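Local coordinates for protein sialidase B (Streptococcus pneumoniae TIGR4, PDB 4XE9) that hydrolyses alpha-(2->3)-, alpha-(2->6)- and alpha-(2->8)-glycosidic linkages of terminal sialic acid residues in oligosaccharides, glycoproteins and glycolipids, as a family 33 glycosidase, at residues P440-E445 with Q486-S491. The protein carries 1 engineered substitution. Sequence-based numbering, arbitrary orientation.
Sequences PPFLGE and QTWKKS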
loop_
_atom_site.group_PDB
_atom_site.type_symbol
_atom_site.label_atom_id
_atom_site.label_comp_id
_atom_site.label_asym_id
_atom_site.label_seq_id
_atom_site.Cartn_x
_atom_site.Cartn_y
_atom_site.Cartn_z
ATOM N N PRO A 440 -1.275 -25.903 -7.709
ATOM C CA PRO A 440 -2.077 -26.522 -8.770
ATOM C C PRO A 440 -3.443 -25.854 -8.915
ATOM O O PRO A 440 -3.832 -25.067 -8.044
ATOM C CB PRO A 440 -2.254 -27.960 -8.271
ATOM C CG PRO A 440 -2.206 -27.848 -6.798
ATOM C CD PRO A 440 -1.162 -26.778 -6.528
ATOM N N PRO A 441 -4.172 -26.161 -10.001
ATOM C CA PRO A 441 -5.535 -25.633 -10.090
ATOM C C PRO A 441 -6.414 -26.380 -9.094
ATOM O O PRO A 441 -6.120 -27.542 -8.796
ATOM C CB PRO A 441 -5.973 -25.997 -11.518
ATOM C CG PRO A 441 -4.761 -26.532 -12.208
ATOM C CD PRO A 441 -3.829 -27.013 -11.151
ATOM N N PHE A 442 -7.463 -25.735 -8.594
ATOM C CA PHE A 442 -8.350 -26.373 -7.624
ATOM C C PHE A 442 -9.776 -26.484 -8.125
ATOM O O PHE A 442 -10.561 -27.262 -7.590
ATOM C CB PHE A 442 -8.335 -25.612 -6.297
ATOM C CG PHE A 442 -7.026 -25.693 -5.579
ATOM C CD1 PHE A 442 -6.667 -26.848 -4.901
ATOM C CD2 PHE A 442 -6.151 -24.623 -5.592
ATOM C CE1 PHE A 442 -5.455 -26.932 -4.245
ATOM C CE2 PHE A 442 -4.931 -24.695 -4.939
ATOM C CZ PHE A 442 -4.583 -25.849 -4.261
ATOM N N LEU A 443 -10.106 -25.700 -9.142
ATOM C CA LEU A 443 -11.465 -25.653 -9.664
ATOM C C LEU A 443 -11.537 -26.112 -11.117
ATOM O O LEU A 443 -12.413 -25.688 -11.871
ATOM C CB LEU A 443 -12.033 -24.241 -9.534
ATOM C CG LEU A 443 -11.950 -23.666 -8.120
ATOM C CD1 LEU A 443 -12.630 -22.314 -8.034
ATOM C CD2 LEU A 443 -12.546 -24.628 -7.116
ATOM N N GLY A 444 -10.609 -26.975 -11.511
ATOM C CA GLY A 444 -10.657 -27.549 -12.840
ATOM C C GLY A 444 -9.728 -26.938 -13.869
ATOM O O GLY A 444 -9.161 -25.861 -13.683
ATOM N N GLU A 445 -9.601 -27.649 -14.981
ATOM C CA GLU A 445 -8.681 -27.312 -16.055
ATOM C C GLU A 445 -9.031 -25.983 -16.713
ATOM O O GLU A 445 -8.147 -25.258 -17.179
ATOM C CB GLU A 445 -8.742 -28.435 -17.093
ATOM C CG GLU A 445 -7.567 -28.535 -18.035
ATOM C CD GLU A 445 -7.652 -29.785 -18.894
ATOM O OE1 GLU A 445 -6.600 -30.416 -19.133
ATOM O OE2 GLU A 445 -8.772 -30.141 -19.324
ATOM N N GLN A 486 3.055 -28.953 1.701
ATOM C CA GLN A 486 3.519 -29.777 0.587
ATOM C C GLN A 486 2.371 -30.080 -0.382
ATOM O O GLN A 486 2.555 -30.070 -1.597
ATOM C CB GLN A 486 4.147 -31.074 1.102
ATOM C CG GLN A 486 5.441 -30.858 1.889
ATOM C CD GLN A 486 5.930 -32.116 2.588
ATOM O OE1 GLN A 486 6.592 -32.955 1.981
ATOM N NE2 GLN A 486 5.613 -32.247 3.875
ATOM N N THR A 487 1.188 -30.350 0.162
ATOM C CA THR A 487 0.007 -30.595 -0.661
ATOM C C THR A 487 -1.170 -29.786 -0.142
ATOM O O THR A 487 -1.267 -29.512 1.058
ATOM C CB THR A 487 -0.401 -32.083 -0.663
ATOM O OG1 THR A 487 -0.842 -32.454 0.645
ATOM C CG2 THR A 487 0.762 -32.975 -1.085
ATOM N N TRP A 488 -2.075 -29.429 -1.046
ATOM C CA TRP A 488 -3.216 -28.596 -0.701
ATOM C C TRP A 488 -4.507 -29.195 -1.220
ATOM O O TRP A 488 -4.516 -29.869 -2.256
ATOM C CB TRP A 488 -3.044 -27.193 -1.295
ATOM C CG TRP A 488 -1.828 -26.503 -0.780
ATOM C CD1 TRP A 488 -0.563 -26.589 -1.281
ATOM C CD2 TRP A 488 -1.755 -25.628 0.354
ATOM N NE1 TRP A 488 0.297 -25.820 -0.526
ATOM C CE2 TRP A 488 -0.412 -25.222 0.483
ATOM C CE3 TRP A 488 -2.698 -25.150 1.270
ATOM C CZ2 TRP A 488 0.014 -24.351 1.493
ATOM C CZ3 TRP A 488 -2.275 -24.295 2.276
ATOM C CH2 TRP A 488 -0.930 -23.908 2.383
ATOM N N LYS A 489 -5.593 -28.946 -0.494
ATOM C CA LYS A 489 -6.934 -29.247 -0.991
ATOM C C LYS A 489 -7.793 -28.005 -0.847
ATOM O O LYS A 489 -7.450 -27.074 -0.109
ATOM C CB LYS A 489 -7.561 -30.416 -0.218
ATOM C CG LYS A 489 -7.962 -30.086 1.211
ATOM C CD LYS A 489 -8.705 -31.254 1.853
ATOM C CE LYS A 489 -9.182 -30.902 3.256
ATOM N NZ LYS A 489 -9.964 -32.010 3.868
ATOM N N LYS A 490 -8.918 -27.966 -1.547
ATOM C CA LYS A 490 -9.797 -26.825 -1.379
ATOM C C LYS A 490 -11.018 -27.185 -0.553
ATOM O O LYS A 490 -11.439 -28.342 -0.504
ATOM C CB LYS A 490 -10.199 -26.236 -2.735
ATOM C CG LYS A 490 -10.951 -27.190 -3.655
ATOM C CD LYS A 490 -12.447 -26.994 -3.528
ATOM C CE LYS A 490 -13.194 -27.611 -4.692
ATOM N NZ LYS A 490 -14.643 -27.391 -4.512
ATOM N N SER A 491 -11.554 -26.182 0.127
ATOM C CA SER A 491 -12.869 -26.274 0.736
ATOM C C SER A 491 -13.642 -25.068 0.235
ATOM O O SER A 491 -13.302 -23.931 0.560
ATOM C CB SER A 491 -12.761 -26.262 2.259
ATOM O OG SER A 491 -14.051 -26.205 2.851
#
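Phe442 and Lys490 have the nearest CA atoms across the two segments, 6.4 Å apart. Segment 440-445 is an irregular loop. Segment 486-491 runs from a turn into strand 489-494, an outermost strand of its sheet. The contact is apolar packing at the surface. Phe442 carries most of it. Its CG lies anti to the carbonyl carbon (chi1 -67°), and the ring reaches along the other segment to Trp488. Phe442 CZ sits 3.6 Å from Trp488 CB, which lies at the ring edge, near its plane. Trp488 O lies in the plane at the edge, 3.7 Å from Phe442 CE1. The indole turns from segment 440-445, and the Trp488 side chain touches Leu439. Lys490 runs past Phe442 in the opposite direction, with Lys490 CG 4.0 Å from Phe442 CB. A bend at chi2 (96°) carries its chain on toward Leu443. Lys490 CE meets Leu443 CD2 at 3.9 Å, the two side chains crossing at about a right angle. Lys490 NZ is hydrogen-bonded to Ser492 OG. Phe442 also packs on Leu479 of the neighbouring strand 475-481. The contact joins the loop before strand 451-459 to the end of the third BNR (Asp-box) repeat, on the outside of the sialidase beta-propeller and away from the catalytic and substrate-binding residues.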